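Local coordinates for protein cellulose 1,4-beta-cellobiosidase (Thermobifida fusca, PDB 4JJJ) that probably hydrolyses beta-1,4-glucosidic bonds of cellulose to release cellobiose, this chain being the family 48 catalytic domain of a longer, multidomain cellulase, at residues G202-F207 against A214-Y219; Y175-R180 against E185-P190. The protein carries 1 engineered substitution. All coordinates share one frame; numbering follows the deposited sequence.

Contact 1. Residues G202-F207 against A214-Y219; sequences GYLDLF and AKQWRY
Leu204 carries nearly all of this contact, reaching with both methyls to the residues that lead into and form strand 216-220. Just before it in the chain, Tyr203 rests on His189 and Pro190 of strand 189-190. In Leu204, CG lies anti to the carbonyl carbon (chi1 -60°), which points it at the second segment; CD1 then reaches Ala214 O and the Gln216 amide, and CD2 the same amide and the Arg218 guanidinium. CD1 comes 3.2 Å from the backbone O of Ala214 and 3.4 Å from Gln216 NE2, beside the bond those two polar atoms make with each other. That bond, 2.9 Å from Gln216 NE2 to Ala214 O, is nearly straight at 170° and has the acceptor in the plane of the amide, so it fixes the rotation of the group. CD2 lies over one face of the Arg218 guanidinium, offset toward its rim, 3.7 Å from NH2. Arg218 NH1 donates to the carbonyl O of Pro190. Farther along, Phe207 N bonds back to Leu204 O (3.1 Å), and the Phe207 ring meets His189 and Gln176. The chemistry is thus apolar on one side and polar on the other: a leucine fills the space against an amide and a guanidinium whose hydrogen bonds run to other atoms, and Arg218, a residue of the glycan pocket, also touches a bound glucose.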
ATOM      1  N   GLY A 202     -21.059 -14.161 -11.636  1.00  9.33           N
ATOM      2  CA  GLY A 202     -19.956 -13.163 -11.840  1.00  9.54           C
ATOM      3  C   GLY A 202     -18.660 -13.880 -11.520  1.00  9.26           C
ATOM      4  O   GLY A 202     -18.284 -15.010 -11.960  1.00 10.14           O
ATOM      5  N   TYR A 203     -17.853 -13.217 -10.661  1.00  9.29           N
ATOM      6  CA  TYR A 203     -16.619 -13.807 -10.241  1.00  8.86           C
ATOM      7  C   TYR A 203     -16.687 -14.334  -8.794  1.00  8.69           C
ATOM      8  O   TYR A 203     -15.726 -14.858  -8.291  1.00  7.72           O
ATOM      9  CB  TYR A 203     -15.501 -12.737 -10.291  1.00  8.59           C
ATOM     10  CG  TYR A 203     -15.146 -12.304 -11.731  1.00  7.67           C
ATOM     11  CD1 TYR A 203     -15.987 -11.453 -12.429  1.00  7.73           C
ATOM     12  CD2 TYR A 203     -13.943 -12.732 -12.327  1.00  7.99           C
ATOM     13  CE1 TYR A 203     -15.665 -11.072 -13.699  1.00  8.59           C
ATOM     14  CE2 TYR A 203     -13.615 -12.367 -13.611  1.00  8.47           C
ATOM     15  CZ  TYR A 203     -14.486 -11.511 -14.282  1.00  7.91           C
ATOM     16  OH  TYR A 203     -14.159 -11.052 -15.585  1.00  9.63           O
ATOM     17  N   LEU A 204     -17.882 -14.215  -8.152  1.00 10.32           N
ATOM     18  CA  LEU A 204     -17.933 -14.333  -6.700  1.00 10.35           C
ATOM     19  C   LEU A 204     -17.524 -15.748  -6.267  1.00 10.43           C
ATOM     20  O   LEU A 204     -16.840 -15.928  -5.200  1.00  9.81           O
ATOM     21  CB  LEU A 204     -19.324 -14.057  -6.189  1.00 11.25           C
ATOM     22  CG  LEU A 204     -19.883 -12.728  -6.477  1.00 11.60           C
ATOM     23  CD1 LEU A 204     -21.295 -12.603  -5.960  1.00 12.89           C
ATOM     24  CD2 LEU A 204     -18.967 -11.619  -5.877  1.00 11.70           C
ATOM     25  N   ASP A 205     -17.948 -16.765  -7.025  1.00 10.03           N
ATOM     26  CA  ASP A 205     -17.709 -18.092  -6.647  1.00 10.78           C
ATOM     27  C   ASP A 205     -16.403 -18.672  -7.039  1.00  9.31           C
ATOM     28  O   ASP A 205     -16.193 -19.898  -6.871  1.00 11.07           O
ATOM     29  CB  ASP A 205     -18.897 -19.035  -7.075  1.00 10.96           C
ATOM     30  CG  ASP A 205     -19.214 -18.982  -8.589  1.00 13.03           C
ATOM     31  OD1 ASP A 205     -18.533 -18.262  -9.321  1.00 12.75           O
ATOM     32  OD2 ASP A 205     -20.073 -19.811  -9.055  1.00 12.76           O
ATOM     33  N   LEU A 206     -15.429 -17.829  -7.489  1.00  8.93           N
ATOM     34  CA  LEU A 206     -14.046 -18.258  -7.557  1.00  9.25           C
ATOM     35  C   LEU A 206     -13.450 -18.183  -6.122  1.00  7.98           C
ATOM     36  O   LEU A 206     -12.457 -18.764  -5.835  1.00  9.34           O
ATOM     37  CB  LEU A 206     -13.293 -17.232  -8.439  1.00  9.21           C
ATOM     38  CG  LEU A 206     -13.602 -17.277  -9.933  1.00  9.44           C
ATOM     39  CD1 LEU A 206     -13.089 -16.034 -10.663  1.00 10.62           C
ATOM     40  CD2 LEU A 206     -12.975 -18.465 -10.548  1.00 10.02           C
ATOM     41  N   PHE A 207     -14.062 -17.324  -5.305  1.00  8.39           N
ATOM     42  CA  PHE A 207     -13.488 -16.837  -4.077  1.00  8.92           C
ATOM     43  C   PHE A 207     -14.169 -17.297  -2.813  1.00 10.17           C
ATOM     44  O   PHE A 207     -13.477 -17.673  -1.883  1.00 11.23           O
ATOM     45  CB  PHE A 207     -13.315 -15.318  -4.124  1.00  8.67           C
ATOM     46  CG  PHE A 207     -12.621 -14.842  -5.377  1.00  8.52           C
ATOM     47  CD1 PHE A 207     -11.406 -15.337  -5.742  1.00  8.61           C
ATOM     48  CD2 PHE A 207     -13.191 -13.865  -6.202  1.00  9.01           C
ATOM     49  CE1 PHE A 207     -10.742 -14.907  -6.882  1.00  9.54           C
ATOM     50  CE2 PHE A 207     -12.572 -13.425  -7.339  1.00  9.72           C
ATOM     51  CZ  PHE A 207     -11.321 -13.915  -7.654  1.00  8.32           C
ATOM     52  N   ALA A 214     -25.293 -13.416  -4.401  1.00 15.40           N
ATOM     53  CA  ALA A 214     -26.047 -12.255  -4.685  1.00 14.84           C
ATOM     54  C   ALA A 214     -25.146 -11.192  -5.337  1.00 13.13           C
ATOM     55  O   ALA A 214     -23.969 -11.118  -4.983  1.00 12.39           O
ATOM     56  CB  ALA A 214     -26.656 -11.691  -3.380  1.00 16.55           C
ATOM     57  N   LYS A 215     -25.734 -10.379  -6.187  1.00 11.72           N
ATOM     58  CA  LYS A 215     -25.000  -9.209  -6.760  1.00 10.53           C
ATOM     59  C   LYS A 215     -24.580  -8.320  -5.595  1.00 10.81           C
ATOM     60  O   LYS A 215     -25.373  -8.128  -4.646  1.00 11.37           O
ATOM     61  CB  LYS A 215     -25.915  -8.463  -7.702  1.00 11.95           C
ATOM     62  CG  LYS A 215     -26.319  -9.326  -8.889  1.00 13.98           C
ATOM     63  CD  LYS A 215     -27.233  -8.595  -9.796  1.00 15.85           C
ATOM     64  CE  LYS A 215     -27.651  -9.458 -11.005  1.00 18.12           C
ATOM     65  NZ  LYS A 215     -28.484  -8.639 -11.930  1.00 23.39           N
ATOM     66  N   GLN A 216     -23.349  -7.770  -5.643  1.00 10.17           N
ATOM     67  CA  GLN A 216     -22.783  -7.089  -4.436  1.00  9.95           C
ATOM     68  C   GLN A 216     -21.558  -6.285  -4.848  1.00  9.28           C
ATOM     69  O   GLN A 216     -21.012  -6.413  -5.980  1.00  9.98           O
ATOM     70  CB  GLN A 216     -22.340  -8.175  -3.463  1.00 10.57           C
ATOM     71  CG  GLN A 216     -21.240  -9.082  -3.998  1.00 11.08           C
ATOM     72  CD  GLN A 216     -20.954 -10.182  -3.021  1.00 12.84           C
ATOM     73  OE1 GLN A 216     -19.949 -10.163  -2.282  1.00 14.50           O
ATOM     74  NE2 GLN A 216     -21.829 -11.159  -2.962  1.00 14.67           N
ATOM     75  N   TRP A 217     -21.201  -5.403  -3.934  1.00  8.43           N
ATOM     76  CA  TRP A 217     -20.002  -4.558  -4.077  1.00  8.82           C
ATOM     77  C   TRP A 217     -19.136  -4.857  -2.873  1.00  8.06           C
ATOM     78  O   TRP A 217     -19.590  -5.207  -1.787  1.00  8.10           O
ATOM     79  CB  TRP A 217     -20.455  -3.082  -4.068  1.00  9.88           C
ATOM     80  CG  TRP A 217     -21.368  -2.633  -2.960  1.00  9.24           C
ATOM     81  CD1 TRP A 217     -22.689  -2.704  -2.902  1.00 10.02           C
ATOM     82  CD2 TRP A 217     -20.931  -2.165  -1.681  1.00  9.52           C
ATOM     83  NE1 TRP A 217     -23.169  -2.278  -1.693  1.00 10.61           N
ATOM     84  CE2 TRP A 217     -22.088  -1.921  -0.905  1.00 10.17           C
ATOM     85  CE3 TRP A 217     -19.665  -1.905  -1.141  1.00  9.42           C
ATOM     86  CZ2 TRP A 217     -22.010  -1.427   0.425  1.00 10.39           C
ATOM     87  CZ3 TRP A 217     -19.583  -1.424   0.171  1.00  9.91           C
ATOM     88  CH2 TRP A 217     -20.728  -1.204   0.940  1.00  9.76           C
ATOM     89  N   ARG A 218     -17.817  -4.600  -3.038  1.00  7.16           N
ATOM     90  CA  ARG A 218     -16.896  -4.620  -1.951  1.00  7.61           C
ATOM     91  C   ARG A 218     -15.633  -3.816  -2.356  1.00  6.99           C
ATOM     92  O   ARG A 218     -15.296  -3.814  -3.541  1.00  6.95           O
ATOM     93  CB  ARG A 218     -16.475  -6.018  -1.545  1.00  7.53           C
ATOM     94  CG  ARG A 218     -15.946  -6.929  -2.647  1.00  9.08           C
ATOM     95  CD  ARG A 218     -17.078  -7.841  -3.156  1.00 10.63           C
ATOM     96  NE  ARG A 218     -16.499  -8.885  -4.043  1.00 11.06           N
ATOM     97  CZ  ARG A 218     -16.376  -8.807  -5.354  1.00 10.79           C
ATOM     98  NH1 ARG A 218     -16.796  -7.727  -6.016  1.00 10.30           N
ATOM     99  NH2 ARG A 218     -15.805  -9.792  -5.962  1.00 11.16           N
ATOM    100  N   TYR A 219     -14.987  -3.214  -1.365  1.00  6.81           N
ATOM    101  CA  TYR A 219     -13.817  -2.354  -1.599  1.00  6.23           C
ATOM    102  C   TYR A 219     -12.785  -2.751  -0.557  1.00  5.96           C
ATOM    103  O   TYR A 219     -13.110  -3.258   0.478  1.00  5.54           O
ATOM    104  CB  TYR A 219     -14.168  -0.841  -1.485  1.00  6.30           C
ATOM    105  CG  TYR A 219     -15.207  -0.501  -2.524  1.00  6.69           C
ATOM    106  CD1 TYR A 219     -14.889  -0.453  -3.894  1.00  6.61           C
ATOM    107  CD2 TYR A 219     -16.559  -0.404  -2.186  1.00  6.66           C
ATOM    108  CE1 TYR A 219     -15.888  -0.217  -4.860  1.00  7.16           C
ATOM    109  CE2 TYR A 219     -17.528  -0.142  -3.130  1.00  6.56           C
ATOM    110  CZ  TYR A 219     -17.197  -0.123  -4.493  1.00  6.60           C
ATOM    111  OH  TYR A 219     -18.142   0.017  -5.549  1.00  7.98           O
TER

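Contact 2. Residues Y175-R180 against E185-P190; sequences YQRGAR and ETIPHP. With CA (calcium ion), chain E; BGC (beta-D-glucopyranose), chain D; BGC (beta-D-glucopyranose), chain B; BGC (beta-D-glucopyranose), chain C.
A calcium ion clamps the two segments together, drawing Arg180 O and Glu185 OE1 to 3.0 Å of each other, a close approach of two oxygens that is not a hydrogen bond, since both bind the metal. Arg180 gives its carbonyl O at 2.4 Å from the calcium, and Glu185 grips with both carboxylate oxygens, OE1 being the nearer; OE1 also accepts from Ser182 N and OE2 from Gly561 N. Two waters share the ion, one of them accepting from Arg180 NE in the plane of the guanidinium; Asp408 and Glu560 complete the site. Next to it, Arg177 NH2 donates to Glu185 O at 2.9 Å, in the carbonyl plane but bent to 131°. Its NE meets Glu181 in a salt bridge, NH1 goes to Tyr563 O, and Ile187 CD1 lies obliquely against the group. The segments follow strand 170-173 and run into strand 189-190, so the contact closes the connection between two antiparallel neighbours of a four-stranded sheet, beside the glycan tract of the family 48 domain. Here Tyr175 is wedged, CD1 at 3.7 Å from Thr186 CG2 and CD2 near C3 of the chain C glucose, its hydroxyl bonded to Ala41 O. Gln176 bends at chi2 (-81°), which sets CG 3.4 Å from His189 CE1 and lets NE2 bond both Tyr175 O and, at 2.9 Å, O6 of the chain B glucose. With an alanine here, that O6 is likely to lose its amide donor, and a gap to open beside the imidazole. His189 is itself steadied by ND1, which donates to Ile187 O in the ring plane.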
ATOM      1  N   TYR A 175      -6.113  -9.467  -5.832  1.00  6.39           N
ATOM      2  CA  TYR A 175      -5.845 -10.416  -4.745  1.00  6.33           C
ATOM      3  C   TYR A 175      -7.073 -10.801  -3.984  1.00  6.04           C
ATOM      4  O   TYR A 175      -7.803  -9.957  -3.463  1.00  6.37           O
ATOM      5  CB  TYR A 175      -4.784  -9.782  -3.796  1.00  6.30           C
ATOM      6  CG  TYR A 175      -3.562  -9.340  -4.509  1.00  6.03           C
ATOM      7  CD1 TYR A 175      -2.624 -10.225  -4.887  1.00  6.00           C
ATOM      8  CD2 TYR A 175      -3.390  -8.005  -4.783  1.00  5.79           C
ATOM      9  CE1 TYR A 175      -1.532  -9.836  -5.677  1.00  5.84           C
ATOM     10  CE2 TYR A 175      -2.314  -7.558  -5.546  1.00  5.41           C
ATOM     11  CZ  TYR A 175      -1.361  -8.450  -5.941  1.00  6.14           C
ATOM     12  OH  TYR A 175      -0.215  -8.140  -6.657  1.00  6.77           O
ATOM     13  N   GLN A 176      -7.224 -12.134  -3.880  1.00  7.04           N
ATOM     14  CA  GLN A 176      -8.336 -12.753  -3.179  1.00  8.69           C
ATOM     15  C   GLN A 176      -8.005 -14.106  -2.523  1.00  7.67           C
ATOM     16  O   GLN A 176      -8.773 -14.552  -1.623  1.00 10.04           O
ATOM     17  CB  GLN A 176      -9.600 -13.036  -4.022  1.00  9.29           C
ATOM     18  CG  GLN A 176     -10.299 -11.892  -4.630  1.00 10.52           C
ATOM     19  CD  GLN A 176     -11.193 -11.186  -3.643  1.00  9.74           C
ATOM     20  OE1 GLN A 176     -12.380 -11.605  -3.380  1.00 10.91           O
ATOM     21  NE2 GLN A 176     -10.685 -10.134  -3.055  1.00  9.13           N
ATOM     22  N   ARG A 177      -6.919 -14.711  -2.873  1.00  8.49           N
ATOM     23  CA  ARG A 177      -6.737 -16.191  -2.591  1.00  7.23           C
ATOM     24  C   ARG A 177      -5.533 -16.492  -1.772  1.00  7.83           C
ATOM     25  O   ARG A 177      -4.825 -17.498  -1.912  1.00  7.53           O
ATOM     26  CB  ARG A 177      -6.802 -17.022  -3.919  1.00  8.00           C
ATOM     27  CG  ARG A 177      -8.203 -16.854  -4.553  1.00  8.09           C
ATOM     28  CD  ARG A 177      -8.414 -17.682  -5.810  1.00  8.14           C
ATOM     29  NE  ARG A 177      -7.565 -17.295  -6.882  1.00  8.39           N
ATOM     30  CZ  ARG A 177      -7.507 -17.854  -8.079  1.00  8.76           C
ATOM     31  NH1 ARG A 177      -8.297 -18.874  -8.321  1.00  8.57           N
ATOM     32  NH2 ARG A 177      -6.711 -17.368  -9.034  1.00  8.81           N
ATOM     33  N   GLY A 178      -5.303 -15.599  -0.821  1.00  8.47           N
ATOM     34  CA  GLY A 178      -4.369 -15.937   0.249  1.00  8.82           C
ATOM     35  C   GLY A 178      -2.891 -15.662  -0.035  1.00  8.62           C
ATOM     36  O   GLY A 178      -2.490 -14.974  -1.035  1.00  8.65           O
ATOM     37  N   ALA A 179      -2.056 -16.088   0.879  1.00  7.67           N
ATOM     38  CA  ALA A 179      -0.683 -15.767   0.867  1.00  7.92           C
ATOM     39  C   ALA A 179       0.146 -16.170  -0.280  1.00  6.93           C
ATOM     40  O   ALA A 179       1.208 -15.599  -0.554  1.00  7.57           O
ATOM     41  CB  ALA A 179      -0.017 -16.273   2.162  1.00  7.19           C
ATOM     42  N   ARG A 180      -0.285 -17.229  -0.993  1.00  7.77           N
ATOM     43  CA  ARG A 180       0.524 -17.789  -2.044  1.00  7.40           C
ATOM     44  C   ARG A 180       0.050 -17.305  -3.370  1.00  7.09           C
ATOM     45  O   ARG A 180       0.556 -17.730  -4.369  1.00  8.27           O
ATOM     46  CB  ARG A 180       0.491 -19.346  -1.931  1.00  9.08           C
ATOM     47  CG  ARG A 180       1.412 -19.825  -0.820  1.00  9.65           C
ATOM     48  CD  ARG A 180       1.629 -21.340  -0.883  1.00 11.08           C
ATOM     49  NE  ARG A 180       2.327 -21.765  -2.059  1.00 11.28           N
ATOM     50  CZ  ARG A 180       2.689 -23.034  -2.290  1.00 14.32           C
ATOM     51  NH1 ARG A 180       2.419 -23.985  -1.377  1.00 14.34           N
ATOM     52  NH2 ARG A 180       3.308 -23.358  -3.421  1.00 14.52           N
ATOM     53  N   GLU A 185      -0.976 -14.545 -10.347  1.00  6.35           N
ATOM     54  CA  GLU A 185      -1.903 -15.678 -10.096  1.00  6.42           C
ATOM     55  C   GLU A 185      -3.296 -15.279  -9.766  1.00  6.79           C
ATOM     56  O   GLU A 185      -4.085 -16.114  -9.394  1.00  6.35           O
ATOM     57  CB  GLU A 185      -1.291 -16.574  -9.015  1.00  7.36           C
ATOM     58  CG  GLU A 185       0.026 -17.288  -9.428  1.00  8.19           C
ATOM     59  CD  GLU A 185       0.792 -17.865  -8.299  1.00  9.69           C
ATOM     60  OE1 GLU A 185       0.948 -17.192  -7.290  1.00  9.45           O
ATOM     61  OE2 GLU A 185       1.300 -18.977  -8.377  1.00  8.25           O
ATOM     62  N   THR A 186      -3.655 -13.988  -9.930  1.00  5.61           N
ATOM     63  CA  THR A 186      -4.975 -13.464  -9.601  1.00  6.19           C
ATOM     64  C   THR A 186      -5.889 -13.539 -10.840  1.00  6.54           C
ATOM     65  O   THR A 186      -5.427 -13.665 -11.984  1.00  6.70           O
ATOM     66  CB  THR A 186      -4.889 -11.954  -9.252  1.00  6.51           C
ATOM     67  OG1 THR A 186      -4.310 -11.280 -10.431  1.00  7.12           O
ATOM     68  CG2 THR A 186      -4.002 -11.771  -8.010  1.00  6.76           C
ATOM     69  N   ILE A 187      -7.174 -13.413 -10.594  1.00  6.41           N
ATOM     70  CA  ILE A 187      -8.190 -13.239 -11.637  1.00  6.29           C
ATOM     71  C   ILE A 187      -8.809 -11.833 -11.354  1.00  6.23           C
ATOM     72  O   ILE A 187      -9.607 -11.638 -10.429  1.00  6.28           O
ATOM     73  CB  ILE A 187      -9.257 -14.372 -11.638  1.00  6.52           C
ATOM     74  CG1 ILE A 187      -8.556 -15.714 -11.845  1.00  6.66           C
ATOM     75  CG2 ILE A 187     -10.326 -14.013 -12.645  1.00  6.40           C
ATOM     76  CD1 ILE A 187      -9.442 -16.874 -11.507  1.00  7.52           C
ATOM     77  N   PRO A 188      -8.383 -10.811 -12.173  1.00  6.46           N
ATOM     78  CA  PRO A 188      -8.958  -9.501 -12.013  1.00  6.40           C
ATOM     79  C   PRO A 188     -10.478  -9.511 -12.184  1.00  6.64           C
ATOM     80  O   PRO A 188     -10.987 -10.160 -13.088  1.00  8.17           O
ATOM     81  CB  PRO A 188      -8.232  -8.604 -13.044  1.00  6.41           C
ATOM     82  CG  PRO A 188      -6.951  -9.387 -13.305  1.00  6.45           C
ATOM     83  CD  PRO A 188      -7.428 -10.868 -13.296  1.00  6.55           C
ATOM     84  N   HIS A 189     -11.101  -8.729 -11.358  1.00  6.86           N
ATOM     85  CA  HIS A 189     -12.558  -8.709 -11.260  1.00  6.35           C
ATOM     86  C   HIS A 189     -13.110  -7.365 -10.822  1.00  7.25           C
ATOM     87  O   HIS A 189     -12.415  -6.495 -10.249  1.00  6.36           O
ATOM     88  CB  HIS A 189     -13.003  -9.832 -10.328  1.00  6.38           C
ATOM     89  CG  HIS A 189     -12.457  -9.729  -8.945  1.00  6.31           C
ATOM     90  ND1 HIS A 189     -11.218 -10.204  -8.565  1.00  5.56           N
ATOM     91  CD2 HIS A 189     -12.956  -9.109  -7.877  1.00  6.18           C
ATOM     92  CE1 HIS A 189     -11.005  -9.921  -7.292  1.00  5.54           C
ATOM     93  NE2 HIS A 189     -12.051  -9.282  -6.836  1.00  6.31           N
ATOM     94  N   PRO A 190     -14.407  -7.138 -11.109  1.00  6.85           N
ATOM     95  CA  PRO A 190     -15.004  -5.841 -10.750  1.00  7.35           C
ATOM     96  C   PRO A 190     -15.320  -5.810  -9.223  1.00  7.00           C
ATOM     97  O   PRO A 190     -15.824  -6.811  -8.617  1.00  7.13           O
ATOM     98  CB  PRO A 190     -16.343  -5.852 -11.482  1.00  7.85           C
ATOM     99  CG  PRO A 190     -16.667  -7.292 -11.638  1.00  7.74           C
ATOM    100  CD  PRO A 190     -15.376  -8.018 -11.829  1.00  7.80           C
TER
HETATM  101 CA    CA E 704       2.057 -18.755  -5.883  1.00  8.03          CA
HETATM  102  C2  BGC D   2      -7.296  -7.095  -1.524  1.00  6.94           C
HETATM  103  C3  BGC D   2      -8.272  -7.676  -0.567  1.00  7.49           C
HETATM  104  C4  BGC D   2      -7.745  -8.935   0.142  1.00  7.29           C
HETATM  105  C5  BGC D   2      -6.347  -8.555   0.694  1.00  7.98           C
HETATM  106  C6  BGC D   2      -5.786  -9.752   1.449  1.00  8.96           C
HETATM  107  C1  BGC D   2      -5.973  -6.859  -0.816  1.00  7.10           C
HETATM  108  O2  BGC D   2      -7.796  -5.912  -2.095  1.00  6.21           O
HETATM  109  O3  BGC D   2      -9.430  -7.899  -1.286  1.00  8.02           O
HETATM  110  O4  BGC D   2      -8.553  -9.258   1.307  1.00  7.65           O
HETATM  111  O5  BGC D   2      -5.452  -8.073  -0.305  1.00  7.25           O
HETATM  112  O6  BGC D   2      -5.327 -10.698   0.460  0.70  9.28           O
HETATM  113  C2  BGC B   3     -10.066 -10.637   2.459  1.00  7.41           C
HETATM  114  C3  BGC B   3     -11.374 -11.395   2.358  1.00  8.54           C
HETATM  115  C4  BGC B   3     -12.475 -10.571   1.716  1.00  8.23           C
HETATM  116  C5  BGC B   3     -12.013  -9.928   0.435  1.00  7.76           C
HETATM  117  C6  BGC B   3     -12.944  -8.952  -0.181  1.00  7.59           C
HETATM  118  C1  BGC B   3      -9.717 -10.058   1.066  1.00  7.57           C
HETATM  119  O2  BGC B   3      -8.998 -11.424   2.968  1.00  8.34           O
HETATM  120  O3  BGC B   3     -11.788 -11.831   3.681  1.00  9.13           O
HETATM  121  O4  BGC B   3     -13.543 -11.532   1.417  1.00  8.53           O
HETATM  122  O5  BGC B   3     -10.764  -9.199   0.646  1.00  7.85           O
HETATM  123  O6  BGC B   3     -12.475  -8.486  -1.433  1.00  7.13           O
HETATM  124  C2  BGC C   1      -1.509  -5.117  -1.636  1.00  7.01           C
HETATM  125  C3  BGC C   1      -2.674  -6.083  -1.858  1.00  6.09           C
HETATM  126  C4  BGC C   1      -3.876  -5.565  -1.138  1.00  5.99           C
HETATM  127  C5  BGC C   1      -4.260  -4.156  -1.499  1.00  5.23           C
HETATM  128  C6  BGC C   1      -5.464  -3.610  -0.741  1.00  4.65           C
HETATM  129  C1  BGC C   1      -2.000  -3.726  -1.920  1.00  5.91           C
HETATM  130  O1  BGC C   1      -0.953  -2.786  -1.628  1.00  5.90           O
HETATM  131  O2  BGC C   1      -0.342  -5.431  -2.424  1.00  8.90           O
HETATM  132  O3  BGC C   1      -2.270  -7.351  -1.284  1.00  6.51           O
HETATM  133  O4  BGC C   1      -4.949  -6.400  -1.701  1.00  5.93           O
HETATM  134  O5  BGC C   1      -3.133  -3.321  -1.183  1.00  5.20           O
HETATM  135  O6  BGC C   1      -5.200  -3.723   0.688  1.00  4.67           O
HETATM  136  O   HOH W   1       3.320 -19.707  -3.929  1.00  8.78           O
HETATM  137  O   HOH W   2       0.608 -20.586  -5.695  1.00  8.96           O

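How the contacts relate
Both contacts are buried, contact 1 lying farther from the centre of the chain than contact 2, and they follow one another in sequence. They lie on different sheets: contact 2 on edge strand 189-190 of one, contact 1 on strand 216-220 of another. The two sites touch directly. Arg218 NH2 lies 3.5 Å from His189 CD2, and Phe207 CD1 packs on Gln176 CB at 3.4 Å. Their chemistry differs with place: contact 2 is tied by the calcium and an arginine-to-carbonyl bond, and also meets bound glucose, whereas contact 1 rests on van der Waals touch of one leucine. Arg218, Tyr175 and Gln176 all belong to the same glycan pocket.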